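GDSL-esterase (Pseudoalteromonas sp., PDB 3HP4) hydrolyses esters as a cold-adapted serine esterase of the SGNH (GDSL) hydrolase family, and may act as a lysophospholipase. Local coordinates at residues A107-Y112 and N142-D147; L146-K151 and P168-E173; N3-L8 and S37-I42. All coordinates share one frame; numbering follows the deposited sequence. Where two conformers were deposited one is given.

Contact 1. Residues A107-Y112 and N142-D147; sequences ALMEIY and NFFMLD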
loop_
_atom_site.group_PDB
_atom_site.type_symbol
_atom_site.label_atom_id
_atom_site.label_comp_id
_atom_site.label_asym_id
_atom_site.label_seq_id
_atom_site.Cartn_x
_atom_site.Cartn_y
_atom_site.Cartn_z
ATOM N N ALA A 107 0.194 9.288 -0.089
ATOM C CA ALA A 107 -0.974 8.572 -0.618
ATOM C C ALA A 107 -1.275 7.433 0.282
ATOM O O ALA A 107 -0.385 6.845 0.934
ATOM C CB ALA A 107 -0.675 8.069 -2.051
ATOM N N LEU A 108 -2.557 7.077 0.331
ATOM C CA LEU A 108 -3.087 5.996 1.130
ATOM C C LEU A 108 -3.914 5.097 0.238
ATOM O O LEU A 108 -4.882 5.577 -0.357
ATOM C CB LEU A 108 -4.006 6.674 2.192
ATOM C CG LEU A 108 -4.659 5.784 3.189
ATOM C CD1 LEU A 108 -3.648 5.009 4.087
ATOM C CD2 LEU A 108 -5.634 6.574 4.080
ATOM N N MET A 109 -3.587 3.823 0.167
ATOM C CA MET A 109 -4.415 2.893 -0.614
ATOM C C MET A 109 -5.630 2.445 0.174
ATOM O O MET A 109 -5.516 2.020 1.346
ATOM C CB MET A 109 -3.579 1.682 -1.010
ATOM C CG MET A 109 -4.317 0.787 -2.014
ATOM S SD MET A 109 -3.257 -0.452 -2.743
ATOM C CE MET A 109 -2.274 0.627 -3.789
ATOM N N GLU A 110 -6.791 2.523 -0.428
ATOM C CA GLU A 110 -8.055 1.935 0.069
ATOM C C GLU A 110 -7.828 0.421 0.213
ATOM O O GLU A 110 -7.254 -0.171 -0.733
ATOM C CB GLU A 110 -9.200 2.278 -0.926
ATOM C CG GLU A 110 -10.548 2.025 -0.313
ATOM C CD GLU A 110 -11.591 2.592 -1.150
ATOM O OE1 GLU A 110 -11.449 2.441 -2.439
ATOM O OE2 GLU A 110 -12.466 3.214 -0.570
ATOM N N ILE A 111 -8.251 -0.212 1.281
ATOM C CA ILE A 111 -8.088 -1.672 1.453
ATOM C C ILE A 111 -9.481 -2.248 1.646
ATOM O O ILE A 111 -10.348 -1.597 2.277
ATOM C CB ILE A 111 -7.204 -1.983 2.641
ATOM C CG1 ILE A 111 -5.875 -1.249 2.636
ATOM C CG2 ILE A 111 -6.957 -3.511 2.751
ATOM C CD1 ILE A 111 -4.897 -1.589 1.424
ATOM N N TYR A 112 -9.737 -3.438 1.093
ATOM C CA TYR A 112 -10.963 -4.206 1.294
ATOM C C TYR A 112 -10.591 -5.538 1.897
ATOM O O TYR A 112 -9.504 -6.057 1.634
ATOM C CB TYR A 112 -11.689 -4.460 -0.064
ATOM C CG TYR A 112 -12.304 -3.193 -0.689
ATOM C CD1 TYR A 112 -13.693 -3.000 -0.784
ATOM C CD2 TYR A 112 -11.508 -2.218 -1.223
ATOM C CE1 TYR A 112 -14.154 -1.803 -1.380
ATOM C CE2 TYR A 112 -12.023 -1.067 -1.823
ATOM C CZ TYR A 112 -13.305 -0.899 -1.865
ATOM O OH TYR A 112 -13.724 0.366 -2.463
ATOM N N ASN A 142 -6.887 3.470 -5.514
ATOM C CA ASN A 142 -7.688 2.262 -5.663
ATOM C C ASN A 142 -6.922 0.995 -5.190
ATOM O O ASN A 142 -5.718 0.910 -5.393
ATOM C CB ASN A 142 -8.060 2.077 -7.173
ATOM C CG ASN A 142 -9.163 1.103 -7.385
ATOM O OD1 ASN A 142 -10.186 1.163 -6.834
ATOM N ND2 ASN A 142 -8.859 0.137 -8.291
ATOM N N PHE A 143 -7.651 0.078 -4.578
ATOM C CA PHE A 143 -6.996 -1.196 -4.094
ATOM C C PHE A 143 -6.663 -2.063 -5.304
ATOM O O PHE A 143 -7.561 -2.513 -6.018
ATOM C CB PHE A 143 -7.968 -1.888 -3.203
ATOM C CG PHE A 143 -7.409 -3.084 -2.422
ATOM C CD1 PHE A 143 -6.100 -3.096 -2.012
ATOM C CD2 PHE A 143 -8.241 -4.125 -2.061
ATOM C CE1 PHE A 143 -5.613 -4.177 -1.248
ATOM C CE2 PHE A 143 -7.725 -5.188 -1.278
ATOM C CZ PHE A 143 -6.423 -5.166 -0.906
ATOM N N PHE A 144 -5.391 -2.385 -5.487
ATOM C CA PHE A 144 -5.007 -3.171 -6.659
ATOM C C PHE A 144 -5.459 -4.594 -6.621
ATOM O O PHE A 144 -5.444 -5.252 -7.664
ATOM C CB PHE A 144 -3.478 -3.081 -6.930
ATOM C CG PHE A 144 -2.568 -3.566 -5.811
ATOM C CD1 PHE A 144 -2.487 -4.915 -5.477
ATOM C CD2 PHE A 144 -1.748 -2.652 -5.156
ATOM C CE1 PHE A 144 -1.591 -5.313 -4.468
ATOM C CE2 PHE A 144 -0.849 -3.077 -4.153
ATOM C CZ PHE A 144 -0.781 -4.415 -3.829
ATOM N N MET A 145 -5.918 -5.111 -5.470
ATOM C CA MET A 145 -6.384 -6.495 -5.393
ATOM C C MET A 145 -7.780 -6.717 -5.920
ATOM O O MET A 145 -8.191 -7.845 -6.101
ATOM C CB MET A 145 -6.310 -7.006 -3.965
ATOM C CG MET A 145 -4.858 -7.214 -3.500
ATOM S SD MET A 145 -3.902 -8.430 -4.486
ATOM C CE MET A 145 -4.831 -9.964 -4.237
ATOM N N LEU A 146 -8.561 -5.645 -6.094
ATOM C CA LEU A 146 -9.958 -5.851 -6.480
ATOM C C LEU A 146 -10.163 -6.655 -7.749
ATOM O O LEU A 146 -11.066 -7.454 -7.849
ATOM C CB LEU A 146 -10.662 -4.489 -6.608
ATOM C CG LEU A 146 -10.882 -3.789 -5.248
ATOM C CD1 LEU A 146 -11.249 -2.281 -5.497
ATOM C CD2 LEU A 146 -11.890 -4.472 -4.418
ATOM N N ASP A 147 -9.305 -6.408 -8.721
ATOM C CA ASP A 147 -9.378 -7.074 -10.022
ATOM C C ASP A 147 -8.491 -8.297 -10.096
ATOM O O ASP A 147 -8.326 -8.870 -11.199
ATOM C CB ASP A 147 -8.946 -6.101 -11.130
ATOM C CG ASP A 147 -9.897 -4.948 -11.288
ATOM O OD1 ASP A 147 -10.974 -4.966 -10.662
ATOM O OD2 ASP A 147 -9.551 -4.001 -12.026
HETATM O O HOH W 1 -10.377 0.888 -4.122
#

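Contact 2. Residues L146-K151 and P168-E173; sequences LDIAGK and PLIRDE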
loop_
_atom_site.group_PDB
_atom_site.type_symbol
_atom_site.label_atom_id
_atom_site.label_comp_id
_atom_site.label_asym_id
_atom_site.label_seq_id
_atom_site.Cartn_x
_atom_site.Cartn_y
_atom_site.Cartn_z
ATOM N N LEU A 146 -8.561 -5.645 -6.094
ATOM C CA LEU A 146 -9.958 -5.851 -6.480
ATOM C C LEU A 146 -10.163 -6.655 -7.749
ATOM O O LEU A 146 -11.066 -7.454 -7.849
ATOM C CB LEU A 146 -10.662 -4.489 -6.608
ATOM C CG LEU A 146 -10.882 -3.789 -5.248
ATOM C CD1 LEU A 146 -11.249 -2.281 -5.497
ATOM C CD2 LEU A 146 -11.890 -4.472 -4.418
ATOM N N ASP A 147 -9.305 -6.408 -8.721
ATOM C CA ASP A 147 -9.378 -7.074 -10.022
ATOM C C ASP A 147 -8.491 -8.297 -10.096
ATOM O O ASP A 147 -8.326 -8.870 -11.199
ATOM C CB ASP A 147 -8.946 -6.101 -11.130
ATOM C CG ASP A 147 -9.897 -4.948 -11.288
ATOM O OD1 ASP A 147 -10.974 -4.966 -10.662
ATOM O OD2 ASP A 147 -9.551 -4.001 -12.026
ATOM N N ILE A 148 -7.877 -8.701 -8.976
ATOM C CA ILE A 148 -6.945 -9.821 -8.935
ATOM C C ILE A 148 -7.557 -10.961 -8.131
ATOM O O ILE A 148 -7.547 -12.144 -8.602
ATOM C CB ILE A 148 -5.627 -9.390 -8.229
ATOM C CG1 ILE A 148 -4.931 -8.247 -8.988
ATOM C CG2 ILE A 148 -4.679 -10.609 -8.084
ATOM C CD1 ILE A 148 -4.390 -8.637 -10.329
ATOM N N ALA A 149 -8.126 -10.665 -6.957
ATOM C CA ALA A 149 -8.492 -11.711 -5.978
ATOM C C ALA A 149 -9.561 -12.693 -6.417
ATOM O O ALA A 149 -9.555 -13.824 -5.930
ATOM C CB ALA A 149 -8.873 -11.109 -4.637
ATOM N N GLY A 150 -10.405 -12.310 -7.378
ATOM C CA GLY A 150 -11.449 -13.234 -7.910
ATOM C C GLY A 150 -10.984 -14.156 -9.035
ATOM O O GLY A 150 -11.778 -14.958 -9.535
ATOM N N LYS A 151 -9.724 -14.046 -9.432
ATOM C CA LYS A 151 -9.122 -14.847 -10.507
ATOM C C LYS A 151 -8.221 -15.911 -9.912
ATOM O O LYS A 151 -7.120 -15.618 -9.438
ATOM C CB LYS A 151 -8.358 -13.951 -11.478
ATOM C CG LYS A 151 -9.254 -13.121 -12.422
ATOM C CD LYS A 151 -9.714 -11.838 -11.926
ATOM C CE LYS A 151 -10.038 -10.983 -13.149
ATOM N NZ LYS A 151 -10.589 -9.698 -12.744
ATOM N N PRO A 168 2.714 -8.755 -12.875
ATOM C CA PRO A 168 2.685 -7.774 -13.996
ATOM C C PRO A 168 1.370 -6.997 -14.057
ATOM O O PRO A 168 1.347 -5.825 -14.431
ATOM C CB PRO A 168 2.877 -8.631 -15.265
ATOM C CG PRO A 168 3.490 -9.873 -14.758
ATOM C CD PRO A 168 3.041 -10.121 -13.348
ATOM N N LEU A 169 0.265 -7.655 -13.672
ATOM C CA LEU A 169 -1.015 -6.970 -13.661
ATOM C C LEU A 169 -1.049 -5.882 -12.598
ATOM O O LEU A 169 -1.507 -4.770 -12.821
ATOM C CB LEU A 169 -2.162 -7.989 -13.466
ATOM C CG LEU A 169 -2.289 -8.965 -14.644
ATOM C CD1 LEU A 169 -3.148 -10.129 -14.189
ATOM C CD2 LEU A 169 -2.970 -8.231 -15.795
ATOM N N ILE A 170 -0.573 -6.208 -11.406
ATOM C CA ILE A 170 -0.511 -5.216 -10.334
ATOM C C ILE A 170 0.467 -4.076 -10.735
ATOM O O ILE A 170 0.148 -2.908 -10.505
ATOM C CB ILE A 170 -0.074 -5.835 -9.018
ATOM C CG1 ILE A 170 -1.140 -6.859 -8.551
ATOM C CG2 ILE A 170 0.121 -4.761 -7.932
ATOM C CD1 ILE A 170 -0.659 -7.725 -7.406
ATOM N N ARG A 171 1.606 -4.405 -11.371
ATOM C CA ARG A 171 2.546 -3.394 -11.838
ATOM C C ARG A 171 1.790 -2.409 -12.700
ATOM O O ARG A 171 1.966 -1.189 -12.525
ATOM C CB ARG A 171 3.602 -4.081 -12.688
ATOM C CG ARG A 171 4.495 -3.074 -13.461
ATOM C CD ARG A 171 5.260 -3.769 -14.620
ATOM N NE ARG A 171 4.295 -4.213 -15.625
ATOM C CZ ARG A 171 4.469 -5.243 -16.433
ATOM N NH1 ARG A 171 5.578 -5.962 -16.378
ATOM N NH2 ARG A 171 3.455 -5.580 -17.224
ATOM N N ASP A 172 0.968 -2.888 -13.627
ATOM C CA ASP A 172 0.336 -1.949 -14.541
ATOM C C ASP A 172 -0.731 -1.102 -13.847
ATOM O O ASP A 172 -0.888 0.101 -14.122
ATOM C CB ASP A 172 -0.209 -2.661 -15.750
ATOM C CG ASP A 172 0.924 -3.199 -16.635
ATOM O OD1 ASP A 172 2.042 -2.656 -16.573
ATOM O OD2 ASP A 172 0.695 -4.163 -17.394
ATOM N N GLU A 173 -1.466 -1.658 -12.868
ATOM C CA GLU A 173 -2.409 -0.840 -12.107
ATOM C C GLU A 173 -1.703 0.205 -11.256
ATOM O O GLU A 173 -2.194 1.306 -11.020
ATOM C CB GLU A 173 -3.305 -1.708 -11.191
ATOM C CG GLU A 173 -4.239 -2.613 -11.928
ATOM C CD GLU A 173 -5.127 -3.421 -11.004
ATOM O OE1 GLU A 173 -5.723 -2.806 -10.053
ATOM O OE2 GLU A 173 -5.213 -4.666 -11.272
HETATM O O HOH W 2 -8.090 -3.503 -8.661
#

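Contact 3. Residues N3-L8 and S37-I42; sequences NTILIL and SDIVLI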
loop_
_atom_site.group_PDB
_atom_site.type_symbol
_atom_site.label_atom_id
_atom_site.label_comp_id
_atom_site.label_asym_id
_atom_site.label_seq_id
_atom_site.Cartn_x
_atom_site.Cartn_y
_atom_site.Cartn_z
ATOM N N ASN A 3 11.184 12.116 -7.897
ATOM C CA ASN A 3 10.016 11.463 -7.470
ATOM C C ASN A 3 10.457 10.188 -6.858
ATOM O O ASN A 3 10.375 9.136 -7.490
ATOM C CB ASN A 3 9.086 11.222 -8.647
ATOM C CG ASN A 3 8.424 12.511 -9.112
ATOM O OD1 ASN A 3 7.641 13.116 -8.364
ATOM N ND2 ASN A 3 8.727 12.913 -10.292
ATOM N N THR A 4 10.835 10.276 -5.599
ATOM C CA THR A 4 11.267 9.101 -4.860
ATOM C C THR A 4 10.128 8.702 -3.916
ATOM O O THR A 4 9.784 9.475 -2.972
ATOM C CB THR A 4 12.508 9.462 -4.080
ATOM O OG1 THR A 4 13.557 9.801 -5.005
ATOM C CG2 THR A 4 12.938 8.270 -3.224
ATOM N N ILE A 5 9.632 7.507 -4.107
ATOM C CA ILE A 5 8.410 7.061 -3.411
ATOM C C ILE A 5 8.761 5.931 -2.467
ATOM O O ILE A 5 9.191 4.873 -2.908
ATOM C CB ILE A 5 7.344 6.550 -4.428
ATOM C CG1 ILE A 5 7.074 7.590 -5.472
ATOM C CG2 ILE A 5 6.054 6.227 -3.624
ATOM C CD1 ILE A 5 6.075 7.111 -6.588
ATOM N N LEU A 6 8.563 6.152 -1.175
ATOM C CA LEU A 6 8.688 5.087 -0.168
ATOM C C LEU A 6 7.402 4.301 -0.127
ATOM O O LEU A 6 6.330 4.889 0.159
ATOM C CB LEU A 6 8.974 5.753 1.191
ATOM C CG LEU A 6 9.151 4.769 2.352
ATOM C CD1 LEU A 6 10.493 4.040 2.213
ATOM C CD2 LEU A 6 9.123 5.510 3.687
ATOM N N ILE A 7 7.463 3.008 -0.392
ATOM C CA ILE A 7 6.300 2.095 -0.414
ATOM C C ILE A 7 6.226 1.466 0.971
ATOM O O ILE A 7 7.099 0.634 1.315
ATOM C CB ILE A 7 6.469 0.986 -1.525
ATOM C CG1 ILE A 7 6.766 1.591 -2.894
ATOM C CG2 ILE A 7 5.211 0.060 -1.626
ATOM C CD1 ILE A 7 5.586 2.431 -3.461
ATOM N N LEU A 8 5.249 1.850 1.769
ATOM C CA LEU A 8 5.117 1.339 3.136
ATOM C C LEU A 8 3.944 0.367 3.106
ATOM O O LEU A 8 2.801 0.716 3.380
ATOM C CB LEU A 8 4.891 2.505 4.085
ATOM C CG LEU A 8 5.038 2.196 5.574
ATOM C CD1 LEU A 8 6.533 2.030 5.933
ATOM C CD2 LEU A 8 4.393 3.332 6.374
ATOM N N SER A 37 11.852 7.271 -17.062
ATOM C CA SER A 37 11.208 7.912 -15.886
ATOM C C SER A 37 12.188 8.367 -14.804
ATOM O O SER A 37 13.301 7.810 -14.695
ATOM C CB SER A 37 10.358 6.843 -15.226
ATOM O OG SER A 37 9.635 7.371 -14.109
ATOM N N ASP A 38 11.813 9.384 -14.077
ATOM C CA ASP A 38 12.648 9.686 -12.913
ATOM C C ASP A 38 12.085 9.094 -11.637
ATOM O O ASP A 38 12.585 9.412 -10.559
ATOM C CB ASP A 38 12.832 11.191 -12.782
ATOM C CG ASP A 38 11.554 11.932 -12.489
ATOM O OD1 ASP A 38 10.425 11.463 -12.362
ATOM O OD2 ASP A 38 11.730 13.189 -12.320
ATOM N N ILE A 39 11.075 8.266 -11.691
ATOM C CA ILE A 39 10.504 7.749 -10.441
ATOM C C ILE A 39 11.409 6.644 -9.900
ATOM O O ILE A 39 11.850 5.742 -10.601
ATOM C CB ILE A 39 9.104 7.197 -10.717
ATOM C CG1 ILE A 39 8.197 8.360 -11.162
ATOM C CG2 ILE A 39 8.519 6.572 -9.440
ATOM C CD1 ILE A 39 6.802 7.923 -11.717
ATOM N N VAL A 40 11.679 6.717 -8.586
ATOM C CA VAL A 40 12.432 5.658 -7.886
ATOM C C VAL A 40 11.563 5.156 -6.760
ATOM O O VAL A 40 11.123 5.927 -5.914
ATOM C CB VAL A 40 13.747 6.211 -7.362
ATOM C CG1 VAL A 40 14.429 5.137 -6.521
ATOM C CG2 VAL A 40 14.627 6.647 -8.525
ATOM N N LEU A 41 11.341 3.860 -6.729
ATOM C CA LEU A 41 10.584 3.214 -5.640
ATOM C C LEU A 41 11.518 2.661 -4.591
ATOM O O LEU A 41 12.519 2.030 -4.927
ATOM C CB LEU A 41 9.739 2.073 -6.203
ATOM C CG LEU A 41 8.840 2.488 -7.380
ATOM C CD1 LEU A 41 8.043 1.237 -7.811
ATOM C CD2 LEU A 41 7.903 3.582 -7.015
ATOM N N ILE A 42 11.204 2.908 -3.328
ATOM C CA ILE A 42 11.965 2.299 -2.215
ATOM C C ILE A 42 10.986 1.410 -1.502
ATOM O O ILE A 42 10.011 1.895 -0.911
ATOM C CB ILE A 42 12.528 3.365 -1.250
ATOM C CG1 ILE A 42 13.422 4.367 -1.985
ATOM C CG2 ILE A 42 13.237 2.660 -0.063
ATOM C CD1 ILE A 42 13.822 5.564 -1.053
HETATM O O HOH W 3 13.630 10.065 -7.989
HETATM O O HOH W 4 8.870 15.059 -11.864
#

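Contact 1. Residues A107-Y112 and N142-D147
Phe143 lays its ring against the backbone of Ile111, whose CA stands 4.1 Å from the ring centroid and only 8° off the normal. Phe143 CG is anti to its backbone N (chi1 -170°), which places CG 3.4 Å from Glu110 O. Ile111 also reaches the rim with CD1, 3.8 Å from Phe143 CE1, while Met145 CB, from the same turn as Phe143, lies on the opposite face. Met109 SD comes to the edge of this ring in its plane, a Met-aromatic contact at 5.3 Å from the centroid. The same sulfur meets a second ring obliquely, that of Phe144, and the bend at chi3 (-72°) sets Met109 CE 3.6 Å from Phe144 CD2. On the outer side Leu146 CD2 sits over one face of the Tyr112 ring, towards the rim, in a CH-pi contact 4.1 Å from the centroid.

No direct hydrogen bond joins the segments. A water donates to Asn142 OD1, 2.7 Å away, and accepts from Phe143 N, satisfying that amide beside the aromatic cluster. Phe144 continues inward to an edge-to-face pair with Trp24, and both phenylalanines touch Leu12, next in the chain to the phosphonylated serine. The whole is an aromatic and methionine cluster at the C-terminal end of strand 105-109, the end of a parallel alpha/beta sheet where SGNH hydrolases place their active site.

Contact 2. Residues L146-K151 and P168-E173
Ile148 meets Ile170 with the two side chains crossing at about a right angle, CG1 against CG1 at 4.1 Å. Ile148 CG1 is anti to the carbonyl carbon (chi1 -61°), and beyond it CD1 reaches Leu169, where the side chains meet at a slant and the methyl rests 3.9 Å from Leu169 CB. One isoleucine of the loop thus bears on two successive residues of the helix.

Glu173, one turn further along, stretches its extended chain towards the loop. Its OE2 lies 4.0 Å from Asp147 CB and also close to Ile148 CD1, so this carboxylate borders the apolar patch. In the conformers given, the acid of Asp147 is near as well, OD2 to Glu173 OE2 at 4.5 Å. In the same conformers a water bridges the two residues, accepting from Asp147 N and donating to Glu173 OE1 at 2.8 Å. Lys151 NZ closes the loop on itself through Asp147 O, 2.9 Å away and above the carbonyl plane.

Leu154 packs on both Ile148 and Leu169. Ile170 also touches Phe144 and Trp24. The loop after strand 139-141 lies along the first turns of helix 166-183, which rests in turn on helix 24-34.

Contact 3. Residues N3-L8 and S37-I42
Asn3 and Asp38 meet through their side chains at the start of the strand pair, ND2 donating to OD1 at 3.0 Å. The donor bond is nearly straight (167°) and lies in the amide plane, whereas the carboxylate receives it on its syn side, 29° out of its own plane. Asp38 CG, which carries that carboxylate, stands between its backbone N and carbonyl carbon (chi1 65°). A water accepts from the same Asn3 ND2 at 2.7 Å, with a weak bond onward to Asp38 OD2. An aspartate in place of Asn3 has no ND2 donor and would probably leave Asp38 OD1 without its mate, with two carboxylates near each other.

Beyond this pair the strands run parallel. Asn3 O takes the amide of Val40, and Val40 O that of Ile5 at 2.8 Å; Ile5 O and Ile42 O then receive Ile42 N and Ile7 N, the last bond almost linear. On one side of the sheet Ile5 CD1 touches Ile39 CG2 at 3.8 Å and Leu41 lies alongside Ile5, pointing the same way. On the other, Thr4 CG2 meets Ile42 CD1 at 3.6 Å and Leu6 CD1 meets Ile42 CG2.

Further out, Ser37 OG accepts from Ile39 N at 3.0 Å, an ST turn that shapes the entry to strand 39-43. Thr4 OG1 bonds to Asp2, and helix 24-34 backs Leu41 while Gln29 bonds to the backbone of Ile39 and Leu41. Regular amide bonds and apolar packing therefore join the strands along their length, and the polar Asn3-Asp38 pair, with one bridging water, adds a side-chain link at the more exposed beginning.

Overall arrangement
From the N terminus, strand 3-9 comes first, and contact 3 closes the earliest loop, a beta-alpha-beta crossover through helix 24-34 that sets strand 39-43 at the sheet edge. Contact 1 opens only much later: its loop spans helix 119-136 and strand 139-141, joining the end of strand 105-109 to the turn that follows the last strand. Contact 2 begins where contact 1 ends, sharing Leu146 and Asp147, and ties the segment after strand 139-141 to helix 166-183. The loops follow in series, none enclosing another. Contacts 1 and 2 touch through Phe144 and Ile170, whereas contact 3 stands about 18 Å from contact 1, centre to centre, linked to it through the common sheet.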